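Local coordinates for SspB protein (Streptomyces clavuligerus, PDB 6JUF) that probably acts as a DNA-cleaving nuclease in a phosphorothioation-sensing defence system against phages, at residues 67-75 / 84-95. Numbering follows the deposited sequence.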
ATOM      1  N   PHE B  67       0.357  -2.854  16.910  1.00  6.92           N
ATOM      2  CA  PHE B  67      -0.732  -1.983  16.356  1.00  7.46           C
ATOM      3  C   PHE B  67      -2.019  -2.143  17.189  1.00  7.57           C
ATOM      4  O   PHE B  67      -3.051  -1.562  16.840  1.00  9.36           O
ATOM      5  CB  PHE B  67      -1.018  -2.275  14.858  1.00  7.39           C
ATOM      6  CG  PHE B  67      -0.020  -1.622  13.931  1.00  6.32           C
ATOM      7  CD1 PHE B  67       0.064  -0.224  13.859  1.00  7.77           C
ATOM      8  CD2 PHE B  67       0.837  -2.394  13.167  1.00  7.19           C
ATOM      9  CE1 PHE B  67       0.982   0.370  13.001  1.00  7.06           C
ATOM     10  CE2 PHE B  67       1.769  -1.819  12.341  1.00  6.89           C
ATOM     11  CZ  PHE B  67       1.873  -0.423  12.246  1.00  7.21           C
ATOM     12  N   LYS B  68      -1.956  -2.878  18.295  1.00  7.75           N
ATOM     13  CA  LYS B  68      -3.117  -3.047  19.202  1.00  8.82           C
ATOM     14  C   LYS B  68      -4.220  -3.845  18.544  1.00  8.65           C
ATOM     15  O   LYS B  68      -5.427  -3.675  18.840  1.00  8.63           O
ATOM     16  CB  LYS B  68      -3.620  -1.708  19.799  1.00  7.86           C
ATOM     17  CG  LYS B  68      -2.533  -0.774  20.337  1.00  8.10           C
ATOM     18  CD  LYS B  68      -1.603  -1.349  21.377  1.00  8.17           C
ATOM     19  CE  LYS B  68      -0.954  -0.283  22.277  1.00 10.61           C
ATOM     20  NZ  LYS B  68      -0.212   0.736  21.495  1.00 10.69           N
ATOM     21  N   LEU B  69      -3.817  -4.730  17.626  1.00  8.34           N
ATOM     22  CA  LEU B  69      -4.743  -5.581  16.892  1.00  8.59           C
ATOM     23  C   LEU B  69      -4.866  -6.936  17.550  1.00  7.83           C
ATOM     24  O   LEU B  69      -5.835  -7.668  17.306  1.00  8.90           O
ATOM     25  CB  LEU B  69      -4.290  -5.737  15.419  1.00  8.84           C
ATOM     26  CG  LEU B  69      -4.240  -4.397  14.647  1.00  7.61           C
ATOM     27  CD1 LEU B  69      -3.523  -4.622  13.326  1.00  7.21           C
ATOM     28  CD2 LEU B  69      -5.611  -3.816  14.309  1.00  9.27           C
ATOM     29  N   THR B  70      -3.880  -7.293  18.381  1.00  8.99           N
ATOM     30  CA  THR B  70      -4.000  -8.462  19.250  1.00  7.49           C
ATOM     31  C   THR B  70      -3.498  -8.107  20.616  1.00  9.60           C
ATOM     32  O   THR B  70      -2.806  -7.083  20.779  1.00 11.43           O
ATOM     33  CB  THR B  70      -3.110  -9.622  18.795  1.00  8.13           C
ATOM     34  OG1 THR B  70      -1.729  -9.159  18.697  1.00 10.61           O
ATOM     35  CG2 THR B  70      -3.569 -10.192  17.435  1.00 10.33           C
ATOM     36  N   ARG B  71      -3.941  -8.934  21.593  1.00 10.27           N
ATOM     37  CA  ARG B  71      -3.330  -8.968  22.918  1.00 12.22           C
ATOM     38  C   ARG B  71      -2.807 -10.391  23.088  1.00 10.94           C
ATOM     39  O   ARG B  71      -3.323 -11.316  22.440  1.00 10.28           O
ATOM     40  CB  ARG B  71      -4.348  -8.647  24.036  1.00 15.15           C
ATOM     41  CG  ARG B  71      -4.635  -7.164  24.341  1.00 16.69           C
ATOM     42  CD  ARG B  71      -3.711  -6.866  25.567  1.00 21.71           C
ATOM     43  NE  ARG B  71      -4.310  -5.805  26.215  1.00 21.25           N
ATOM     44  CZ  ARG B  71      -3.788  -5.000  27.089  1.00 17.23           C
ATOM     45  NH1 ARG B  71      -2.539  -5.184  27.511  1.00 16.33           N
ATOM     46  NH2 ARG B  71      -4.574  -4.022  27.523  1.00 23.75           N
ATOM     47  N   GLU B  72      -1.838 -10.598  23.963  1.00 10.75           N
ATOM     48  CA  GLU B  72      -1.333 -11.914  24.213  1.00 10.75           C
ATOM     49  C   GLU B  72      -1.498 -12.256  25.719  1.00 12.60           C
ATOM     50  O   GLU B  72      -1.429 -11.387  26.609  1.00 13.85           O
ATOM     51  CB  GLU B  72       0.156 -12.042  23.775  1.00 11.84           C
ATOM     52  CG  GLU B  72       0.359 -11.830  22.279  1.00 12.35           C
ATOM     53  CD  GLU B  72       1.764 -12.139  21.855  1.00 13.88           C
ATOM     54  OE1 GLU B  72       2.593 -12.611  22.667  1.00 15.95           O
ATOM     55  OE2 GLU B  72       2.061 -11.852  20.685  1.00 14.63           O
ATOM     56  N   HIS B  73      -1.717 -13.558  25.950  1.00 13.74           N
ATOM     57  CA  HIS B  73      -1.897 -14.061  27.340  1.00 15.33           C
ATOM     58  C   HIS B  73      -1.657 -15.522  27.411  1.00 18.09           C
ATOM     59  O   HIS B  73      -1.816 -16.182  26.409  1.00 15.40           O
ATOM     60  CB  HIS B  73      -3.296 -13.730  27.859  1.00 15.09           C
ATOM     61  CG  HIS B  73      -3.378 -13.728  29.374  1.00 18.74           C
ATOM     62  ND1 HIS B  73      -4.078 -14.655  30.033  1.00 26.94           N
ATOM     63  CD2 HIS B  73      -2.702 -12.988  30.341  1.00 23.85           C
ATOM     64  CE1 HIS B  73      -3.962 -14.450  31.366  1.00 20.92           C
ATOM     65  NE2 HIS B  73      -3.105 -13.452  31.551  1.00 28.28           N
ATOM     66  N   TYR B  74      -1.321 -16.080  28.579  1.00 19.72           N
ATOM     67  CA  TYR B  74      -1.247 -17.550  28.664  1.00 22.01           C
ATOM     68  C   TYR B  74      -2.591 -18.203  28.311  1.00 23.40           C
ATOM     69  O   TYR B  74      -3.683 -17.668  28.619  1.00 22.78           O
ATOM     70  CB  TYR B  74      -0.791 -18.003  30.061  1.00 24.01           C
ATOM     71  CG  TYR B  74       0.399 -17.206  30.587  1.00 32.88           C
ATOM     72  CD1 TYR B  74       1.711 -17.502  30.175  1.00 28.96           C
ATOM     73  CD2 TYR B  74       0.209 -16.144  31.478  1.00 36.68           C
ATOM     74  CE1 TYR B  74       2.799 -16.785  30.665  1.00 31.45           C
ATOM     75  CE2 TYR B  74       1.282 -15.408  31.957  1.00 46.37           C
ATOM     76  CZ  TYR B  74       2.577 -15.729  31.552  1.00 48.41           C
ATOM     77  OH  TYR B  74       3.654 -14.994  32.043  1.00 59.99           O
ATOM     78  N   GLY B  75      -2.518 -19.349  27.622  1.00 26.08           N
ATOM     79  CA  GLY B  75      -3.693 -20.183  27.378  1.00 29.62           C
ATOM     80  C   GLY B  75      -4.036 -20.820  28.715  1.00 33.48           C
ATOM     81  O   GLY B  75      -3.276 -20.715  29.653  1.00 45.72           O
ATOM     82  N   LEU B  84      -0.311 -16.936  24.018  1.00 16.06           N
ATOM     83  CA  LEU B  84      -1.212 -17.069  22.892  1.00 12.55           C
ATOM     84  C   LEU B  84      -1.713 -15.654  22.454  1.00 11.70           C
ATOM     85  O   LEU B  84      -1.720 -14.722  23.247  1.00 13.31           O
ATOM     86  CB  LEU B  84      -2.432 -17.941  23.258  1.00 14.31           C
ATOM     87  CG  LEU B  84      -2.171 -19.370  23.805  1.00 18.99           C
ATOM     88  CD1 LEU B  84      -3.364 -20.266  23.554  1.00 16.28           C
ATOM     89  CD2 LEU B  84      -0.963 -19.999  23.191  1.00 18.18           C
ATOM     90  N   SER B  85      -2.282 -15.596  21.232  1.00 11.50           N
ATOM     91  CA  SER B  85      -2.761 -14.278  20.653  1.00 10.36           C
ATOM     92  C   SER B  85      -4.260 -14.223  20.449  1.00 11.85           C
ATOM     93  O   SER B  85      -4.846 -15.276  20.180  1.00 12.97           O
ATOM     94  CB  SER B  85      -2.068 -13.994  19.311  1.00 11.76           C
ATOM     95  OG  SER B  85      -0.686 -13.791  19.549  1.00 12.47           O
ATOM     96  N   TYR B  86      -4.871 -13.073  20.688  1.00 11.40           N
ATOM     97  CA  TYR B  86      -6.336 -12.914  20.647  1.00  9.72           C
ATOM     98  C   TYR B  86      -6.559 -11.578  19.943  1.00 10.53           C
ATOM     99  O   TYR B  86      -5.932 -10.608  20.309  1.00 11.49           O
ATOM    100  CB  TYR B  86      -6.932 -12.960  22.043  1.00 11.85           C
ATOM    101  CG  TYR B  86      -6.551 -14.229  22.773  1.00 12.46           C
ATOM    102  CD1 TYR B  86      -7.370 -15.357  22.650  1.00 11.17           C
ATOM    103  CD2 TYR B  86      -5.412 -14.290  23.597  1.00 13.04           C
ATOM    104  CE1 TYR B  86      -7.017 -16.550  23.304  1.00 12.78           C
ATOM    105  CE2 TYR B  86      -5.042 -15.461  24.225  1.00 14.65           C
ATOM    106  CZ  TYR B  86      -5.875 -16.566  24.104  1.00 14.66           C
ATOM    107  OH  TYR B  86      -5.573 -17.723  24.744  1.00 17.55           O
ATOM    108  N   PRO B  87      -7.476 -11.560  18.960  1.00  8.75           N
ATOM    109  CA  PRO B  87      -7.822 -10.323  18.277  1.00  8.88           C
ATOM    110  C   PRO B  87      -8.576  -9.312  19.187  1.00  9.37           C
ATOM    111  O   PRO B  87      -9.462  -9.705  19.949  1.00  9.87           O
ATOM    112  CB  PRO B  87      -8.751 -10.797  17.116  1.00  8.44           C
ATOM    113  CG  PRO B  87      -9.474 -11.995  17.694  1.00  8.43           C
ATOM    114  CD  PRO B  87      -8.421 -12.664  18.600  1.00  9.68           C
ATOM    115  N   THR B  88      -8.207  -8.014  19.102  1.00  9.22           N
ATOM    116  CA  THR B  88      -8.845  -7.013  19.913  1.00 10.33           C
ATOM    117  C   THR B  88     -10.132  -6.594  19.251  1.00  9.18           C
ATOM    118  O   THR B  88     -10.305  -6.815  18.013  1.00  9.43           O
ATOM    119  CB  THR B  88      -7.931  -5.796  20.051  1.00 10.57           C
ATOM    120  OG1 THR B  88      -7.667  -5.292  18.725  1.00  8.95           O
ATOM    121  CG2 THR B  88      -6.620  -6.157  20.697  1.00  8.84           C
ATOM    122  N   TRP B  89     -11.011  -5.952  19.972  1.00  8.90           N
ATOM    123  CA  TRP B  89     -12.238  -5.426  19.384  1.00 10.79           C
ATOM    124  C   TRP B  89     -11.885  -4.415  18.329  1.00 12.77           C
ATOM    125  O   TRP B  89     -12.597  -4.311  17.321  1.00 11.17           O
ATOM    126  CB  TRP B  89     -13.092  -4.850  20.508  1.00 12.50           C
ATOM    127  CG  TRP B  89     -14.370  -4.197  19.986  1.00 12.11           C
ATOM    128  CD1 TRP B  89     -15.623  -4.786  19.846  1.00 15.11           C
ATOM    129  CD2 TRP B  89     -14.553  -2.810  19.512  1.00 12.05           C
ATOM    130  NE1 TRP B  89     -16.547  -3.875  19.390  1.00 12.76           N
ATOM    131  CE2 TRP B  89     -15.951  -2.685  19.122  1.00 12.26           C
ATOM    132  CE3 TRP B  89     -13.700  -1.727  19.353  1.00 13.03           C
ATOM    133  CZ2 TRP B  89     -16.498  -1.471  18.679  1.00 11.83           C
ATOM    134  CZ3 TRP B  89     -14.219  -0.541  18.861  1.00 14.12           C
ATOM    135  CH2 TRP B  89     -15.591  -0.408  18.541  1.00 13.83           C
ATOM    136  N   GLU B  90     -10.785  -3.650  18.515  1.00 10.25           N
ATOM    137  CA  GLU B  90     -10.399  -2.701  17.489  1.00 11.80           C
ATOM    138  C   GLU B  90     -10.070  -3.355  16.148  1.00 10.30           C
ATOM    139  O   GLU B  90     -10.346  -2.802  15.058  1.00  9.93           O
ATOM    140  CB  GLU B  90      -9.209  -1.768  17.970  1.00  9.43           C
ATOM    141  CG  GLU B  90      -9.630  -0.732  18.997  1.00 10.58           C
ATOM    142  CD  GLU B  90      -9.885  -1.260  20.396  1.00  9.79           C
ATOM    143  OE1 GLU B  90      -9.515  -2.466  20.710  1.00 10.39           O
ATOM    144  OE2 GLU B  90     -10.403  -0.494  21.187  1.00 14.96           O
ATOM    145  N   ALA B  91      -9.425  -4.526  16.183  1.00  9.40           N
ATOM    146  CA  ALA B  91      -9.130  -5.245  14.962  1.00  8.94           C
ATOM    147  C   ALA B  91     -10.453  -5.724  14.327  1.00  9.91           C
ATOM    148  O   ALA B  91     -10.613  -5.609  13.098  1.00  8.60           O
ATOM    149  CB  ALA B  91      -8.229  -6.452  15.227  1.00  8.38           C
ATOM    150  N   ARG B  92     -11.413  -6.196  15.116  1.00 10.16           N
ATOM    151  CA  ARG B  92     -12.729  -6.556  14.562  1.00 10.61           C
ATOM    152  C   ARG B  92     -13.369  -5.306  13.897  1.00  9.47           C
ATOM    153  O   ARG B  92     -13.979  -5.463  12.846  1.00 10.20           O
ATOM    154  CB  ARG B  92     -13.650  -7.079  15.673  1.00 12.29           C
ATOM    155  CG  ARG B  92     -15.115  -7.254  15.316  1.00 13.09           C
ATOM    156  CD  ARG B  92     -15.279  -8.320  14.238  1.00 11.44           C
ATOM    157  NE  ARG B  92     -16.678  -8.521  13.794  1.00 14.34           N
ATOM    158  CZ  ARG B  92     -17.270  -7.831  12.820  1.00 16.35           C
ATOM    159  NH1 ARG B  92     -16.659  -6.794  12.207  1.00 14.62           N
ATOM    160  NH2 ARG B  92     -18.534  -8.131  12.486  1.00 18.56           N
ATOM    161  N   TRP B  93     -13.269  -4.139  14.512  1.00  8.89           N
ATOM    162  CA  TRP B  93     -13.898  -2.944  13.979  1.00 10.85           C
ATOM    163  C   TRP B  93     -13.214  -2.521  12.678  1.00 10.61           C
ATOM    164  O   TRP B  93     -13.873  -2.076  11.756  1.00 10.19           O
ATOM    165  CB  TRP B  93     -13.878  -1.864  15.053  1.00  9.72           C
ATOM    166  CG  TRP B  93     -14.336  -0.529  14.540  1.00  9.48           C
ATOM    167  CD1 TRP B  93     -15.621  -0.001  14.531  1.00  9.82           C
ATOM    168  CD2 TRP B  93     -13.474   0.513  13.979  1.00  8.96           C
ATOM    169  NE1 TRP B  93     -15.617   1.245  13.956  1.00 10.05           N
ATOM    170  CE2 TRP B  93     -14.337   1.611  13.615  1.00  9.05           C
ATOM    171  CE3 TRP B  93     -12.088   0.617  13.742  1.00  8.98           C
ATOM    172  CZ2 TRP B  93     -13.838   2.795  13.033  1.00  9.71           C
ATOM    173  CZ3 TRP B  93     -11.614   1.824  13.202  1.00  9.87           C
ATOM    174  CH2 TRP B  93     -12.501   2.869  12.828  1.00  8.31           C
ATOM    175  N   LEU B  94     -11.869  -2.585  12.602  1.00  9.83           N
ATOM    176  CA  LEU B  94     -11.140  -2.030  11.471  1.00  9.64           C
ATOM    177  C   LEU B  94     -10.932  -2.988  10.312  1.00 10.63           C
ATOM    178  O   LEU B  94     -11.141  -2.644   9.117  1.00  8.28           O
ATOM    179  CB  LEU B  94      -9.742  -1.545  11.958  1.00  7.22           C
ATOM    180  CG  LEU B  94      -8.851  -1.012  10.798  1.00  7.91           C
ATOM    181  CD1 LEU B  94      -9.425   0.276  10.165  1.00  8.98           C
ATOM    182  CD2 LEU B  94      -7.425  -0.801  11.300  1.00  9.37           C
ATOM    183  N   LEU B  95     -10.502  -4.205  10.618  1.00  9.62           N
ATOM    184  CA  LEU B  95      -9.988  -5.116   9.629  1.00  9.17           C
ATOM    185  C   LEU B  95     -10.947  -6.185   9.129  1.00 10.87           C
ATOM    186  O   LEU B  95     -10.626  -6.841   8.137  1.00 10.55           O
ATOM    187  CB  LEU B  95      -8.694  -5.810  10.146  1.00 10.19           C
ATOM    188  CG  LEU B  95      -7.549  -4.823  10.421  1.00  8.99           C
ATOM    189  CD1 LEU B  95      -6.439  -5.643  11.101  1.00 12.42           C
ATOM    190  CD2 LEU B  95      -7.104  -4.200   9.127  1.00  9.00           C
TER
HETATM  191  O   HOH W   1      -6.699  -2.460  20.847  1.00 10.82           O
HETATM  192  O   HOH W   2       0.318 -11.196  18.668  1.00 14.46           O
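A two-stranded antiparallel β-hairpin, strand 70-74 against strand 84-87, pairs Arg71 with Tyr86 and His73 with Leu84 through their backbones. Each pair exchanges two N-H to C=O bonds; in the first, Arg71 N to Tyr86 O is 2.9 Å. The Tyr86 ring lies on the same face as Arg71 and His73, and its C-H edge, slightly positive, faces a carbonyl: CE2 lies 4.0 Å from His73 O, in the plane of the ring. Leu84 lays CD1 3.8 Å from Gly75 CA, where the absence of a side chain leaves room for that methyl.

On the other face Glu72 packs its CG 3.5 Å from Ser85 OG. One water accepts from Ser85 OG and Thr70 OG1 and donates to Glu72 OE2, so two small hydroxyls and a carboxylate share it. The same OE2 forms salt bridges to Arg61 and Arg65, which tie the hairpin to helix 57-66.

That helix ends in a Schellman motif with Lys68, at positive phi, as its C-prime residue. Lys68 O meets the N-cap of helix 89-95, Thr88, whose OG1 accepts from Ala91 N at 3.2 Å and donates to Lys68 O at 2.8 Å. With chi1 at 59°, OG1 lies between the backbone N and carbonyl carbon, which lets one hydroxyl serve both roles. Thr88 N adds a nearly straight bond (165°) to Leu69 O, meeting that oxygen from above the carbonyl plane. A second water donates to both Lys68 O and Glu90 OE1, while OE2 of that carboxylate forms a salt bridge with Arg330. Next to this polar junction Leu69 CD2 sits 3.8 Å from both Ala91 CB and Leu95 CD1; the small alanine admits the leucine against the helix, and the two leucine side chains cross at about a right angle.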